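Local atomic coordinates of ubiquitin-conjugating enzyme E2-21 kDa (Pichia angusta, PDB entry 5NL8), a protein that probably carries ubiquitin as a thioester and transfers it to other proteins, a step required for peroxisome biogenesis. Residues A[6-17]-A[36-46]. Residues are numbered along the deposited sequence; the frame is centred on the assembly and turned at random.
Sequences TEKRLLKEYRAV and LHPLEDGLFRW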
ATOM      1  N   THR A   6       9.290 -21.608  -7.496  1.00 78.80           N
ATOM      2  CA  THR A   6       8.644 -20.316  -7.308  1.00 71.31           C
ATOM      3  C   THR A   6       9.153 -19.665  -6.026  1.00 61.20           C
ATOM      4  O   THR A   6       9.270 -18.440  -5.937  1.00 56.75           O
ATOM      5  CB  THR A   6       7.112 -20.453  -7.249  1.00 76.72           C
ATOM      6  OG1 THR A   6       6.736 -21.101  -6.029  1.00 92.21           O
ATOM      7  CG2 THR A   6       6.601 -21.266  -8.428  1.00 72.42           C
ATOM      8  N   GLU A   7       9.464 -20.501  -5.039  1.00 61.30           N
ATOM      9  CA  GLU A   7      10.026 -20.035  -3.780  1.00 65.21           C
ATOM     10  C   GLU A   7      11.396 -19.409  -4.004  1.00 62.62           C
ATOM     11  O   GLU A   7      11.759 -18.426  -3.354  1.00 47.74           O
ATOM     12  CB  GLU A   7      10.131 -21.184  -2.776  1.00 70.23           C
ATOM     13  CG  GLU A   7       8.804 -21.584  -2.145  1.00 74.22           C
ATOM     14  CD  GLU A   7       8.935 -22.783  -1.228  1.00 87.50           C
ATOM     15  OE1 GLU A   7       9.101 -23.909  -1.742  1.00 98.37           O
ATOM     16  OE2 GLU A   7       8.873 -22.600   0.006  1.00 91.05           O
ATOM     17  N   LYS A   8      12.156 -19.984  -4.931  1.00 65.16           N
ATOM     18  CA  LYS A   8      13.476 -19.470  -5.264  1.00 62.55           C
ATOM     19  C   LYS A   8      13.364 -18.077  -5.871  1.00 55.34           C
ATOM     20  O   LYS A   8      14.118 -17.167  -5.520  1.00 53.62           O
ATOM     21  CB  LYS A   8      14.191 -20.421  -6.224  1.00 69.91           C
ATOM     22  CG  LYS A   8      15.700 -20.434  -6.076  1.00 87.04           C
ATOM     23  CD  LYS A   8      16.338 -21.376  -7.079  1.00102.46           C
ATOM     24  CE  LYS A   8      17.444 -20.689  -7.866  1.00102.71           C
ATOM     25  NZ  LYS A   8      16.958 -19.480  -8.587  1.00 97.68           N
ATOM     26  N   ARG A   9      12.406 -17.921  -6.778  1.00 53.57           N
ATOM     27  CA  ARG A   9      12.132 -16.632  -7.409  1.00 50.26           C
ATOM     28  C   ARG A   9      11.716 -15.586  -6.379  1.00 52.55           C
ATOM     29  O   ARG A   9      12.261 -14.479  -6.346  1.00 54.10           O
ATOM     30  CB  ARG A   9      11.039 -16.778  -8.470  1.00 61.01           C
ATOM     31  CG  ARG A   9      10.876 -15.561  -9.360  1.00 63.24           C
ATOM     32  CD  ARG A   9       9.813 -15.794 -10.421  1.00 71.57           C
ATOM     33  NE  ARG A   9       9.884 -14.805 -11.494  1.00 78.63           N
ATOM     34  CZ  ARG A   9       9.206 -13.662 -11.505  1.00 83.15           C
ATOM     35  NH1 ARG A   9       8.401 -13.355 -10.497  1.00 84.31           N
ATOM     36  NH2 ARG A   9       9.333 -12.822 -12.524  1.00 85.25           N
ATOM     37  N   LEU A  10      10.752 -15.952  -5.537  1.00 48.26           N
ATOM     38  CA  LEU A  10      10.255 -15.061  -4.493  1.00 44.71           C
ATOM     39  C   LEU A  10      11.374 -14.620  -3.558  1.00 39.33           C
ATOM     40  O   LEU A  10      11.475 -13.440  -3.197  1.00 40.96           O
ATOM     41  CB  LEU A  10       9.140 -15.743  -3.696  1.00 44.52           C
ATOM     42  CG  LEU A  10       7.781 -15.811  -4.394  1.00 45.50           C
ATOM     43  CD1 LEU A  10       6.922 -16.912  -3.797  1.00 41.02           C
ATOM     44  CD2 LEU A  10       7.072 -14.468  -4.308  1.00 44.91           C
ATOM     45  N   LEU A  11      12.220 -15.573  -3.177  1.00 37.71           N
ATOM     46  CA  LEU A  11      13.356 -15.269  -2.320  1.00 46.20           C
ATOM     47  C   LEU A  11      14.303 -14.295  -3.011  1.00 46.43           C
ATOM     48  O   LEU A  11      14.729 -13.309  -2.411  1.00 45.05           O
ATOM     49  CB  LEU A  11      14.100 -16.545  -1.929  1.00 51.53           C
ATOM     50  CG  LEU A  11      15.379 -16.324  -1.118  1.00 56.99           C
ATOM     51  CD1 LEU A  11      15.070 -15.674   0.221  1.00 51.08           C
ATOM     52  CD2 LEU A  11      16.127 -17.634  -0.920  1.00 60.20           C
ATOM     53  N   LYS A  12      14.614 -14.565  -4.276  1.00 49.15           N
ATOM     54  CA  LYS A  12      15.528 -13.708  -5.025  1.00 53.72           C
ATOM     55  C   LYS A  12      15.003 -12.277  -5.091  1.00 49.26           C
ATOM     56  O   LYS A  12      15.749 -11.323  -4.869  1.00 51.69           O
ATOM     57  CB  LYS A  12      15.748 -14.252  -6.436  1.00 63.59           C
ATOM     58  CG  LYS A  12      16.917 -13.610  -7.166  1.00 83.83           C
ATOM     59  CD  LYS A  12      17.316 -14.413  -8.392  1.00 93.08           C
ATOM     60  CE  LYS A  12      17.602 -15.860  -8.030  1.00 98.36           C
ATOM     61  NZ  LYS A  12      19.017 -16.053  -7.618  1.00103.03           N
ATOM     62  N   GLU A  13      13.715 -12.131  -5.379  1.00 44.78           N
ATOM     63  CA  GLU A  13      13.103 -10.805  -5.443  1.00 60.90           C
ATOM     64  C   GLU A  13      13.154 -10.093  -4.090  1.00 59.98           C
ATOM     65  O   GLU A  13      13.467  -8.893  -4.013  1.00 57.28           O
ATOM     66  CB  GLU A  13      11.655 -10.910  -5.921  1.00 65.29           C
ATOM     67  CG  GLU A  13      11.500 -11.472  -7.321  1.00 62.79           C
ATOM     68  CD  GLU A  13      10.045 -11.605  -7.731  1.00 68.58           C
ATOM     69  OE1 GLU A  13       9.181 -10.987  -7.076  1.00 61.02           O
ATOM     70  OE2 GLU A  13       9.765 -12.330  -8.708  1.00 77.40           O
ATOM     71  N   TYR A  14      12.848 -10.841  -3.032  1.00 49.99           N
ATOM     72  CA  TYR A  14      12.882 -10.308  -1.673  1.00 42.14           C
ATOM     73  C   TYR A  14      14.270  -9.777  -1.326  1.00 52.52           C
ATOM     74  O   TYR A  14      14.410  -8.658  -0.826  1.00 58.92           O
ATOM     75  CB  TYR A  14      12.457 -11.385  -0.667  1.00 42.02           C
ATOM     76  CG  TYR A  14      12.565 -10.980   0.791  1.00 38.40           C
ATOM     77  CD1 TYR A  14      12.176  -9.715   1.219  1.00 38.13           C
ATOM     78  CD2 TYR A  14      13.037 -11.874   1.745  1.00 43.27           C
ATOM     79  CE1 TYR A  14      12.270  -9.350   2.553  1.00 37.99           C
ATOM     80  CE2 TYR A  14      13.130 -11.517   3.081  1.00 35.32           C
ATOM     81  CZ  TYR A  14      12.745 -10.254   3.480  1.00 38.66           C
ATOM     82  OH  TYR A  14      12.841  -9.896   4.806  1.00 45.79           O
ATOM     83  N   ARG A  15      15.292 -10.582  -1.602  1.00 49.42           N
ATOM     84  CA  ARG A  15      16.668 -10.180  -1.347  1.00 55.29           C
ATOM     85  C   ARG A  15      17.052  -8.970  -2.192  1.00 62.39           C
ATOM     86  O   ARG A  15      17.772  -8.080  -1.729  1.00 73.72           O
ATOM     87  CB  ARG A  15      17.626 -11.339  -1.617  1.00 60.12           C
ATOM     88  CG  ARG A  15      17.414 -12.554  -0.721  1.00 65.96           C
ATOM     89  CD  ARG A  15      18.572 -13.535  -0.826  1.00 71.83           C
ATOM     90  NE  ARG A  15      19.817 -12.959  -0.322  1.00 82.20           N
ATOM     91  CZ  ARG A  15      20.757 -12.410  -1.088  1.00 81.64           C
ATOM     92  NH1 ARG A  15      20.608 -12.370  -2.407  1.00 71.08           N
ATOM     93  NH2 ARG A  15      21.853 -11.911  -0.535  1.00 81.72           N
ATOM     94  N   ALA A  16      16.563  -8.937  -3.428  1.00 50.77           N
ATOM     95  CA  ALA A  16      16.813  -7.803  -4.311  1.00 57.53           C
ATOM     96  C   ALA A  16      16.282  -6.513  -3.693  1.00 60.41           C
ATOM     97  O   ALA A  16      16.950  -5.480  -3.735  1.00 60.31           O
ATOM     98  CB  ALA A  16      16.190  -8.039  -5.676  1.00 53.01           C
ATOM     99  N   VAL A  17      15.086  -6.580  -3.109  1.00 50.02           N
ATOM    100  CA  VAL A  17      14.505  -5.415  -2.434  1.00 38.49           C
ATOM    101  C   VAL A  17      15.266  -5.042  -1.153  1.00 51.77           C
ATOM    102  O   VAL A  17      15.539  -3.859  -0.903  1.00 53.02           O
ATOM    103  CB  VAL A  17      13.017  -5.655  -2.092  1.00 44.46           C
ATOM    104  CG1 VAL A  17      12.509  -4.612  -1.106  1.00 43.68           C
ATOM    105  CG2 VAL A  17      12.178  -5.649  -3.358  1.00 36.19           C
ATOM    106  N   LEU A  36       9.596  -4.300   3.639  1.00 40.03           N
ATOM    107  CA  LEU A  36       9.033  -5.530   3.085  1.00 44.84           C
ATOM    108  C   LEU A  36       9.584  -6.758   3.812  1.00 41.85           C
ATOM    109  O   LEU A  36      10.792  -6.874   3.997  1.00 37.65           O
ATOM    110  CB  LEU A  36       9.338  -5.634   1.587  1.00 40.81           C
ATOM    111  CG  LEU A  36       8.962  -6.943   0.882  1.00 41.23           C
ATOM    112  CD1 LEU A  36       7.448  -7.086   0.765  1.00 31.42           C
ATOM    113  CD2 LEU A  36       9.613  -7.029  -0.490  1.00 34.36           C
ATOM    114  N   HIS A  37       8.705  -7.672   4.224  1.00 34.73           N
ATOM    115  CA  HIS A  37       9.149  -8.920   4.853  1.00 43.64           C
ATOM    116  C   HIS A  37       8.018  -9.942   4.928  1.00 43.76           C
ATOM    117  O   HIS A  37       6.849  -9.574   4.882  1.00 31.13           O
ATOM    118  CB  HIS A  37       9.716  -8.655   6.257  1.00 41.62           C
ATOM    119  CG  HIS A  37       8.741  -8.028   7.201  1.00 51.14           C
ATOM    120  ND1 HIS A  37       7.879  -8.768   7.985  1.00 58.84           N
ATOM    121  CD2 HIS A  37       8.495  -6.730   7.494  1.00 59.35           C
ATOM    122  CE1 HIS A  37       7.144  -7.953   8.714  1.00 60.75           C
ATOM    123  NE2 HIS A  37       7.494  -6.709   8.439  1.00 54.92           N
ATOM    124  N   PRO A  38       8.365 -11.237   5.030  1.00 38.89           N
ATOM    125  CA  PRO A  38       7.328 -12.268   5.152  1.00 36.08           C
ATOM    126  C   PRO A  38       6.365 -11.995   6.302  1.00 40.51           C
ATOM    127  O   PRO A  38       6.783 -11.526   7.362  1.00 35.86           O
ATOM    128  CB  PRO A  38       8.134 -13.545   5.407  1.00 43.71           C
ATOM    129  CG  PRO A  38       9.440 -13.292   4.738  1.00 51.51           C
ATOM    130  CD  PRO A  38       9.714 -11.824   4.931  1.00 48.65           C
ATOM    131  N   LEU A  39       5.085 -12.276   6.079  1.00 40.99           N
ATOM    132  CA  LEU A  39       4.070 -12.052   7.097  1.00 43.79           C
ATOM    133  C   LEU A  39       4.328 -12.930   8.317  1.00 47.54           C
ATOM    134  O   LEU A  39       4.284 -12.458   9.454  1.00 42.02           O
ATOM    135  CB  LEU A  39       2.674 -12.325   6.537  1.00 46.86           C
ATOM    136  CG  LEU A  39       1.517 -11.774   7.372  1.00 48.29           C
ATOM    137  CD1 LEU A  39       1.392 -10.267   7.196  1.00 47.33           C
ATOM    138  CD2 LEU A  39       0.214 -12.477   7.023  1.00 48.43           C
ATOM    139  N   GLU A  40       4.596 -14.211   8.077  1.00 37.88           N
ATOM    140  CA  GLU A  40       4.930 -15.128   9.159  1.00 41.31           C
ATOM    141  C   GLU A  40       6.240 -15.857   8.864  1.00 40.23           C
ATOM    142  O   GLU A  40       7.318 -15.295   9.055  1.00 54.58           O
ATOM    143  CB  GLU A  40       3.788 -16.124   9.398  1.00 42.23           C
ATOM    144  CG  GLU A  40       2.524 -15.471   9.967  1.00 57.01           C
ATOM    145  CD  GLU A  40       1.458 -16.474  10.398  1.00 52.30           C
ATOM    146  OE1 GLU A  40       1.770 -17.676  10.518  1.00 57.30           O
ATOM    147  OE2 GLU A  40       0.304 -16.051  10.625  1.00 46.99           O
ATOM    148  N   ASP A  41       6.147 -17.097   8.393  1.00 31.01           N
ATOM    149  CA  ASP A  41       7.337 -17.909   8.133  1.00 41.37           C
ATOM    150  C   ASP A  41       7.354 -18.485   6.716  1.00 47.39           C
ATOM    151  O   ASP A  41       8.108 -19.412   6.425  1.00 41.35           O
ATOM    152  CB  ASP A  41       7.430 -19.045   9.154  1.00 42.12           C
ATOM    153  CG  ASP A  41       6.217 -19.962   9.115  1.00 54.07           C
ATOM    154  OD1 ASP A  41       5.159 -19.524   8.608  1.00 42.11           O
ATOM    155  OD2 ASP A  41       6.317 -21.121   9.583  1.00 42.77           O
ATOM    156  N   GLY A  42       6.521 -17.933   5.837  1.00 40.92           N
ATOM    157  CA  GLY A  42       6.409 -18.429   4.477  1.00 30.73           C
ATOM    158  C   GLY A  42       6.607 -17.342   3.439  1.00 40.86           C
ATOM    159  O   GLY A  42       6.502 -16.153   3.743  1.00 39.16           O
ATOM    160  N   LEU A  43       6.881 -17.754   2.206  1.00 33.80           N
ATOM    161  CA  LEU A  43       7.195 -16.822   1.129  1.00 36.96           C
ATOM    162  C   LEU A  43       5.962 -16.432   0.316  1.00 35.74           C
ATOM    163  O   LEU A  43       6.073 -15.736  -0.691  1.00 40.47           O
ATOM    164  CB  LEU A  43       8.251 -17.431   0.205  1.00 32.41           C
ATOM    165  CG  LEU A  43       9.647 -17.619   0.804  1.00 48.57           C
ATOM    166  CD1 LEU A  43      10.488 -18.547  -0.060  1.00 41.08           C
ATOM    167  CD2 LEU A  43      10.342 -16.277   0.971  1.00 43.88           C
ATOM    168  N   PHE A  44       4.792 -16.881   0.755  1.00 40.22           N
ATOM    169  CA  PHE A  44       3.565 -16.678  -0.007  1.00 34.98           C
ATOM    170  C   PHE A  44       2.617 -15.671   0.635  1.00 38.10           C
ATOM    171  O   PHE A  44       1.536 -15.405   0.109  1.00 45.09           O
ATOM    172  CB  PHE A  44       2.848 -18.013  -0.207  1.00 34.54           C
ATOM    173  CG  PHE A  44       3.531 -18.913  -1.192  1.00 49.32           C
ATOM    174  CD1 PHE A  44       4.523 -19.785  -0.782  1.00 49.07           C
ATOM    175  CD2 PHE A  44       3.195 -18.872  -2.535  1.00 57.50           C
ATOM    176  CE1 PHE A  44       5.160 -20.608  -1.690  1.00 59.47           C
ATOM    177  CE2 PHE A  44       3.825 -19.693  -3.448  1.00 55.36           C
ATOM    178  CZ  PHE A  44       4.809 -20.562  -3.026  1.00 60.85           C
ATOM    179  N   ARG A  45       3.022 -15.114   1.770  1.00 27.19           N
ATOM    180  CA  ARG A  45       2.296 -14.005   2.375  1.00 29.77           C
ATOM    181  C   ARG A  45       3.281 -12.973   2.914  1.00 39.28           C
ATOM    182  O   ARG A  45       4.202 -13.309   3.661  1.00 35.84           O
ATOM    183  CB  ARG A  45       1.357 -14.501   3.478  1.00 35.74           C
ATOM    184  CG  ARG A  45       0.124 -15.225   2.944  1.00 45.56           C
ATOM    185  CD  ARG A  45      -0.762 -15.756   4.053  1.00 51.81           C
ATOM    186  NE  ARG A  45      -1.577 -14.710   4.664  1.00 70.41           N
ATOM    187  CZ  ARG A  45      -2.213 -14.840   5.825  1.00 77.13           C
ATOM    188  NH1 ARG A  45      -2.123 -15.971   6.512  1.00 84.79           N
ATOM    189  NH2 ARG A  45      -2.934 -13.835   6.303  1.00 73.55           N
ATOM    190  N   TRP A  46       3.070 -11.718   2.522  1.00 28.30           N
ATOM    191  CA  TRP A  46       4.007 -10.628   2.781  1.00 31.63           C
ATOM    192  C   TRP A  46       3.385  -9.422   3.472  1.00 34.87           C
ATOM    193  O   TRP A  46       2.219  -9.100   3.266  1.00 30.47           O
ATOM    194  CB  TRP A  46       4.634 -10.159   1.467  1.00 25.48           C
ATOM    195  CG  TRP A  46       5.392 -11.224   0.782  1.00 31.79           C
ATOM    196  CD1 TRP A  46       4.894 -12.178  -0.055  1.00 35.93           C
ATOM    197  CD2 TRP A  46       6.795 -11.473   0.886  1.00 38.02           C
ATOM    198  NE1 TRP A  46       5.903 -13.005  -0.483  1.00 37.81           N
ATOM    199  CE2 TRP A  46       7.083 -12.590   0.079  1.00 38.11           C
ATOM    200  CE3 TRP A  46       7.838 -10.854   1.583  1.00 34.58           C
ATOM    201  CZ2 TRP A  46       8.369 -13.104  -0.052  1.00 37.45           C
ATOM    202  CZ3 TRP A  46       9.114 -11.368   1.453  1.00 37.51           C
ATOM    203  CH2 TRP A  46       9.369 -12.482   0.642  1.00 44.45           C
TER
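Tyr14 meets Trp46 in a T-shaped stack: the six-membered ring of the indole turns its edge to one face of the phenol, with centroids 5.0 Å apart and planes at 62°. With chi1 of Tyr14 at 175°, CG sits opposite the backbone N, and the ring is placed beside Leu36 and Trp46. At the phenol's own edge, near its plane, Tyr14 CE1 comes 3.2 Å from the carbonyl O of Leu36, and farther out Tyr14 CZ packs 3.7 Å from Pro38 CD. These contacts belong to the UBC fold, in which the N-terminal helix lies against the first hairpin of the four-stranded antiparallel sheet; here the axes of helix 6-17 and strand 36-38 come within 9.2 Å, their N-to-C directions 145° apart, nearer antiparallel than parallel. From the loop between the two strands, Leu43 projects toward the first turn of the helix, its CD1 lying 3.5 Å from Glu7 O and against Glu7 CB. Leu10 fits beside it, with CD1 3.4 Å from Leu43 O, the carbonyl that also accepts a weak hydrogen bond from Trp46 NE1. Leu10 CD1 also lies over the face of the Phe44 ring, 4.3 Å from its centroid, a CH-pi contact. No hydrogen bond joins the two segments directly.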